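Local coordinates for protein glucuronoarabinoxylan endo-1,4-beta-xylanase (Clostridium papyrosolvens, PDB 4FMV) that hydrolyses beta-1,4-linked xylan as a glycoside hydrolase family 30 endoxylanase, of which this chain is the (beta/alpha)8-barrel catalytic module with its attached beta domain, at residues L46-E51 / N122-Y127; S3-N8 / V311-Y316. All coordinates share one frame; numbering follows the deposited sequence.

Contact 1: residues L46-E51 / N122-Y127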
loop_
_atom_site.group_PDB
_atom_site.type_symbol
_atom_site.label_atom_id
_atom_site.label_comp_id
_atom_site.label_asym_id
_atom_site.label_seq_id
_atom_site.Cartn_x
_atom_site.Cartn_y
_atom_site.Cartn_z
ATOM N N LEU A 46 3.889 3.255 6.536
ATOM C CA LEU A 46 5.215 3.548 5.990
ATOM C C LEU A 46 5.959 2.255 5.707
ATOM O O LEU A 46 5.987 1.342 6.542
ATOM C CB LEU A 46 6.048 4.385 6.988
ATOM C CG LEU A 46 7.482 4.684 6.535
ATOM C CD1 LEU A 46 7.535 5.576 5.264
ATOM C CD2 LEU A 46 8.254 5.344 7.649
ATOM N N ARG A 47 6.571 2.187 4.530
ATOM C CA ARG A 47 7.392 1.051 4.125
ATOM C C ARG A 47 8.872 1.431 4.169
ATOM O O ARG A 47 9.309 2.328 3.439
ATOM C CB ARG A 47 7.022 0.620 2.685
ATOM C CG ARG A 47 7.803 -0.580 2.147
ATOM C CD ARG A 47 7.445 -0.842 0.682
ATOM N NE ARG A 47 8.068 -2.072 0.153
ATOM C CZ ARG A 47 8.585 -2.183 -1.066
ATOM N NH1 ARG A 47 8.561 -1.138 -1.870
ATOM N NH2 ARG A 47 9.093 -3.355 -1.495
ATOM N N LEU A 48 9.639 0.696 4.978
ATOM C CA LEU A 48 11.094 0.820 5.081
ATOM C C LEU A 48 11.790 -0.163 4.137
ATOM O O LEU A 48 11.238 -1.216 3.796
ATOM C CB LEU A 48 11.567 0.506 6.502
ATOM C CG LEU A 48 10.804 1.093 7.685
ATOM C CD1 LEU A 48 11.353 0.502 8.976
ATOM C CD2 LEU A 48 10.917 2.615 7.674
ATOM N N ARG A 49 12.953 0.226 3.629
ATOM C CA ARG A 49 13.817 -0.737 2.961
ATOM C C ARG A 49 14.887 -1.186 3.955
ATOM O O ARG A 49 15.527 -0.349 4.599
ATOM C CB ARG A 49 14.479 -0.122 1.736
ATOM C CG ARG A 49 15.623 -0.982 1.178
ATOM C CD ARG A 49 16.272 -0.356 -0.041
ATOM N NE ARG A 49 17.640 -0.849 -0.192
ATOM C CZ ARG A 49 18.671 -0.380 0.514
ATOM N NH1 ARG A 49 18.489 0.593 1.411
ATOM N NH2 ARG A 49 19.892 -0.880 0.331
ATOM N N ILE A 50 15.084 -2.499 4.064
ATOM C CA ILE A 50 16.095 -3.067 4.957
ATOM C C ILE A 50 17.475 -2.970 4.300
ATOM O O ILE A 50 17.742 -3.624 3.272
ATOM C CB ILE A 50 15.788 -4.557 5.233
ATOM C CG1 ILE A 50 14.388 -4.725 5.842
ATOM C CG2 ILE A 50 16.835 -5.197 6.150
ATOM C CD1 ILE A 50 13.980 -6.196 6.081
ATOM N N GLU A 51 18.394 -2.250 4.939
ATOM C CA GLU A 51 19.639 -1.899 4.251
ATOM C C GLU A 51 20.710 -2.983 4.436
ATOM O O GLU A 51 21.284 -3.120 5.511
ATOM C CB GLU A 51 20.138 -0.553 4.816
ATOM C CG GLU A 51 21.527 -0.154 4.371
ATOM C CD GLU A 51 21.608 0.090 2.873
ATOM O OE1 GLU A 51 21.122 1.145 2.404
ATOM O OE2 GLU A 51 22.134 -0.780 2.163
ATOM N N ASN A 122 15.002 -11.333 11.724
ATOM C CA ASN A 122 14.664 -11.173 13.135
ATOM C C ASN A 122 15.481 -10.066 13.798
ATOM O O ASN A 122 15.020 -9.415 14.715
ATOM C CB ASN A 122 14.847 -12.488 13.898
ATOM C CG ASN A 122 13.590 -13.322 13.923
ATOM O OD1 ASN A 122 12.487 -12.796 13.782
ATOM N ND2 ASN A 122 13.744 -14.628 14.110
ATOM N N ALA A 123 16.707 -9.855 13.340
ATOM C CA ALA A 123 17.538 -8.838 13.975
ATOM C C ALA A 123 17.037 -7.424 13.641
ATOM O O ALA A 123 17.154 -6.496 14.451
ATOM C CB ALA A 123 19.029 -9.023 13.591
ATOM N N TYR A 124 16.485 -7.269 12.443
ATOM C CA TYR A 124 15.869 -6.006 12.037
ATOM C C TYR A 124 14.632 -5.726 12.871
ATOM O O TYR A 124 14.462 -4.634 13.406
ATOM C CB TYR A 124 15.501 -6.033 10.555
ATOM C CG TYR A 124 15.307 -4.651 9.960
ATOM C CD1 TYR A 124 16.402 -3.889 9.567
ATOM C CD2 TYR A 124 14.042 -4.107 9.793
ATOM C CE1 TYR A 124 16.245 -2.623 9.009
ATOM C CE2 TYR A 124 13.870 -2.827 9.251
ATOM C CZ TYR A 124 14.979 -2.094 8.848
ATOM O OH TYR A 124 14.839 -0.820 8.302
ATOM N N VAL A 125 13.764 -6.715 12.988
ATOM C CA VAL A 125 12.620 -6.601 13.879
ATOM C C VAL A 125 13.032 -6.220 15.313
ATOM O O VAL A 125 12.414 -5.361 15.928
ATOM C CB VAL A 125 11.846 -7.921 13.897
ATOM C CG1 VAL A 125 10.638 -7.839 14.849
ATOM C CG2 VAL A 125 11.421 -8.287 12.467
ATOM N N LYS A 126 14.068 -6.863 15.850
ATOM C CA LYS A 126 14.444 -6.615 17.239
ATOM C C LYS A 126 15.072 -5.230 17.405
ATOM O O LYS A 126 14.781 -4.523 18.368
ATOM C CB LYS A 126 15.345 -7.722 17.796
ATOM C CG LYS A 126 15.793 -7.499 19.256
ATOM C CD LYS A 126 16.803 -8.579 19.665
ATOM C CE LYS A 126 17.162 -8.543 21.169
ATOM N NZ LYS A 126 17.886 -7.311 21.569
ATOM N N TYR A 127 15.920 -4.823 16.466
ATOM C CA TYR A 127 16.460 -3.457 16.491
ATOM C C TYR A 127 15.336 -2.419 16.533
ATOM O O TYR A 127 15.363 -1.465 17.321
ATOM C CB TYR A 127 17.325 -3.222 15.252
ATOM C CG TYR A 127 17.752 -1.792 15.050
ATOM C CD1 TYR A 127 18.577 -1.154 15.979
ATOM C CD2 TYR A 127 17.352 -1.069 13.923
ATOM C CE1 TYR A 127 18.995 0.162 15.796
ATOM C CE2 TYR A 127 17.767 0.256 13.735
ATOM C CZ TYR A 127 18.586 0.859 14.675
ATOM O OH TYR A 127 18.994 2.169 14.510
HETATM O O HOH W 1 17.223 -0.256 6.966
#
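Ile50 lies over one face of the Tyr124 ring, joining segment 46-51, which carries strand 45-49 of the (beta/alpha)8 barrel, to helix 114-130, one of the helices packed outside the strands. The isoleucine spans the ring instead of touching it at one point. Its CG1 stands almost on the ring normal, 3.9 Å from the centroid and 9° off that normal, in a CH-pi contact, while the methyl CG2 lies over the same face, 3.7 Å from Tyr124 CD1. Tyr124 points from the helix toward the strand, and with CG trans to the backbone N (chi1 -160°) the ring is carried away from the helix backbone until its phenol reaches segment 46-51. Leu48 also points toward the helix, but it meets the ring at its edge: CD1 sits near the ring plane, 4.2 Å from Tyr124 CE2, and also touches the hydroxyl. Face and edge of the same ring are thus taken by residues two apart on one segment. Ala85 of the neighbouring strand 82-86 and Glu69 of helix 67-78 also touch Tyr124, so the ring is buried between strands and helices.

Beyond the ring, Arg49 points away from the helix and grips Glu51 end-on in a salt bridge with two hydrogen bonds, NH1 to OE1 and NH2 to OE2; OE1 lies in the guanidinium plane, yet both oxygens are approached from above the carboxylate plane. The phenol oxygen is too far from the carbonyl of Arg49 for a direct bond, and a water bridges them: it lies 2.8 Å from Tyr124 OH, donates to Arg49 O at 2.9 Å and accepts from Glu51 N at 3.1 Å.

Contact 2: residues S3-N8 / V311-Y316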
loop_
_atom_site.group_PDB
_atom_site.type_symbol
_atom_site.label_atom_id
_atom_site.label_comp_id
_atom_site.label_asym_id
_atom_site.label_seq_id
_atom_site.Cartn_x
_atom_site.Cartn_y
_atom_site.Cartn_z
ATOM N N SER A 3 -27.029 7.503 -14.007
ATOM C CA SER A 3 -27.638 6.645 -12.994
ATOM C C SER A 3 -27.147 6.990 -11.582
ATOM O O SER A 3 -26.007 7.415 -11.396
ATOM C CB SER A 3 -27.351 5.178 -13.301
ATOM O OG SER A 3 -26.183 4.746 -12.633
ATOM N N ASP A 4 -28.015 6.808 -10.591
ATOM C CA ASP A 4 -27.695 7.152 -9.212
ATOM C C ASP A 4 -26.679 6.177 -8.664
ATOM O O ASP A 4 -26.610 5.028 -9.096
ATOM C CB ASP A 4 -28.935 7.079 -8.311
ATOM C CG ASP A 4 -29.962 8.152 -8.615
ATOM O OD1 ASP A 4 -29.701 9.031 -9.462
ATOM O OD2 ASP A 4 -31.043 8.113 -7.983
ATOM N N VAL A 5 -25.901 6.631 -7.692
ATOM C CA VAL A 5 -25.064 5.737 -6.915
ATOM C C VAL A 5 -25.820 5.371 -5.645
ATOM O O VAL A 5 -26.335 6.248 -4.941
ATOM C CB VAL A 5 -23.733 6.403 -6.527
ATOM C CG1 VAL A 5 -23.034 5.608 -5.420
ATOM C CG2 VAL A 5 -22.833 6.510 -7.730
ATOM N N THR A 6 -25.907 4.076 -5.367
ATOM C CA THR A 6 -26.461 3.590 -4.106
ATOM C C THR A 6 -25.315 3.200 -3.180
ATOM O O THR A 6 -24.518 2.325 -3.510
ATOM C CB THR A 6 -27.359 2.366 -4.334
ATOM O OG1 THR A 6 -28.380 2.693 -5.287
ATOM C CG2 THR A 6 -28.016 1.926 -3.035
ATOM N N VAL A 7 -25.205 3.866 -2.039
ATOM C CA VAL A 7 -24.192 3.495 -1.052
ATOM C C VAL A 7 -24.879 2.709 0.056
ATOM O O VAL A 7 -25.734 3.246 0.771
ATOM C CB VAL A 7 -23.455 4.730 -0.484
ATOM C CG1 VAL A 7 -22.393 4.309 0.532
ATOM C CG2 VAL A 7 -22.805 5.508 -1.604
ATOM N N ASN A 8 -24.556 1.423 0.179
ATOM C CA ASN A 8 -25.246 0.633 1.193
ATOM C C ASN A 8 -24.323 0.501 2.372
ATOM O O ASN A 8 -23.399 -0.303 2.371
ATOM C CB ASN A 8 -25.601 -0.755 0.648
ATOM C CG ASN A 8 -26.292 -1.638 1.690
ATOM O OD1 ASN A 8 -26.705 -1.164 2.748
ATOM N ND2 ASN A 8 -26.416 -2.927 1.388
ATOM N N VAL A 311 -16.867 7.602 -14.727
ATOM C CA VAL A 311 -17.071 7.916 -13.318
ATOM C C VAL A 311 -16.877 6.645 -12.508
ATOM O O VAL A 311 -17.475 5.614 -12.797
ATOM C CB VAL A 311 -18.455 8.497 -13.062
ATOM C CG1 VAL A 311 -18.686 8.729 -11.547
ATOM C CG2 VAL A 311 -18.641 9.794 -13.893
ATOM N N TYR A 312 -16.028 6.726 -11.499
ATOM C CA TYR A 312 -15.688 5.567 -10.678
ATOM C C TYR A 312 -15.904 5.924 -9.218
ATOM O O TYR A 312 -15.423 6.956 -8.755
ATOM C CB TYR A 312 -14.235 5.175 -10.946
ATOM C CG TYR A 312 -14.019 4.867 -12.407
ATOM C CD1 TYR A 312 -14.391 3.628 -12.931
ATOM C CD2 TYR A 312 -13.485 5.821 -13.273
ATOM C CE1 TYR A 312 -14.231 3.343 -14.269
ATOM C CE2 TYR A 312 -13.303 5.542 -14.610
ATOM C CZ TYR A 312 -13.683 4.300 -15.102
ATOM O OH TYR A 312 -13.533 4.010 -16.437
ATOM N N VAL A 313 -16.643 5.095 -8.494
ATOM C CA VAL A 313 -17.011 5.450 -7.130
ATOM C C VAL A 313 -16.790 4.301 -6.160
ATOM O O VAL A 313 -17.116 3.157 -6.467
ATOM C CB VAL A 313 -18.501 5.922 -7.048
ATOM C CG1 VAL A 313 -18.922 6.168 -5.595
ATOM C CG2 VAL A 313 -18.710 7.178 -7.887
ATOM N N SER A 314 -16.223 4.600 -4.995
ATOM C CA SER A 314 -16.163 3.619 -3.909
ATOM C C SER A 314 -16.613 4.302 -2.638
ATOM O O SER A 314 -16.720 5.515 -2.616
ATOM C CB SER A 314 -14.757 3.025 -3.753
ATOM O OG SER A 314 -13.745 4.019 -3.643
ATOM N N ALA A 315 -16.896 3.530 -1.594
ATOM C CA ALA A 315 -17.411 4.093 -0.346
ATOM C C ALA A 315 -16.929 3.294 0.868
ATOM O O ALA A 315 -16.618 2.117 0.751
ATOM C CB ALA A 315 -18.948 4.160 -0.389
ATOM N N TYR A 316 -16.854 3.940 2.029
ATOM C CA TYR A 316 -16.253 3.342 3.225
ATOM C C TYR A 316 -16.961 3.876 4.467
ATOM O O TYR A 316 -17.536 4.963 4.426
ATOM C CB TYR A 316 -14.757 3.704 3.303
ATOM C CG TYR A 316 -14.039 3.494 1.995
ATOM C CD1 TYR A 316 -14.213 4.391 0.939
ATOM C CD2 TYR A 316 -13.226 2.380 1.787
ATOM C CE1 TYR A 316 -13.580 4.199 -0.287
ATOM C CE2 TYR A 316 -12.601 2.170 0.555
ATOM C CZ TYR A 316 -12.790 3.091 -0.473
ATOM O OH TYR A 316 -12.182 2.924 -1.687
#
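Val5, the first residue of strand 5-8, points its side chain at Val313 of strand 311-318, and the two valines meet tip to tip across the space between the backbones. With the strands facing and the same rotamer on both sides (CG1 trans to the backbone N, chi1 165° and 175°), the methyls meet in matching pairs: Val5 CG1 lies 4.2 Å from Val313 CG1, and Val5 CG2 is equally far from Val313 CG2. Two residues further on, past Thr6, whose backbone pairs with Thr304, Val7 again points toward the other strand. There its CG1 comes within 3.6 Å of Ala315 CB, and the backbones draw together too: Val7 CA lies 6.8 Å from Ala315 CA, whereas Val5 CA and Val313 CA are 8.1 Å apart. The alternation of the strands turns Val5 and Val7 to meet Val313 and Ala315, and Ile324 of strand 321-328 touches both Val7 and Val313. Asn8 turns away, its OD1 hydrogen-bonded to Asn342 ND2 and Gly10 N. Strand 299-303 pairs with both 5-8 and 311-318. The contact itself is made by side chains, as between the facing layers of a beta-sandwich, here in the beta domain beside the barrel.

In the fold
The two contacts lie on opposite sides of the chain's centre, their centres about 39 Å and their nearest atoms about 18 Å apart. Contact 1 belongs to the (beta/alpha)8 barrel, joining strand 45-49 to helix 114-130; contact 2 lies in the beta domain, where strand 5-8 faces strand 311-318. In sequence, contact 2 brackets contact 1: residues 3-8 come first, 311-316 last, and both segments of contact 1 fall between them. The N-terminal strand therefore packs in the domain completed by the C-terminal part of the chain, with the barrel inserted between. Strand 11-22, which pairs with both 45-49 and 299-303, links the barrel strands to the beta domain through strand pairing.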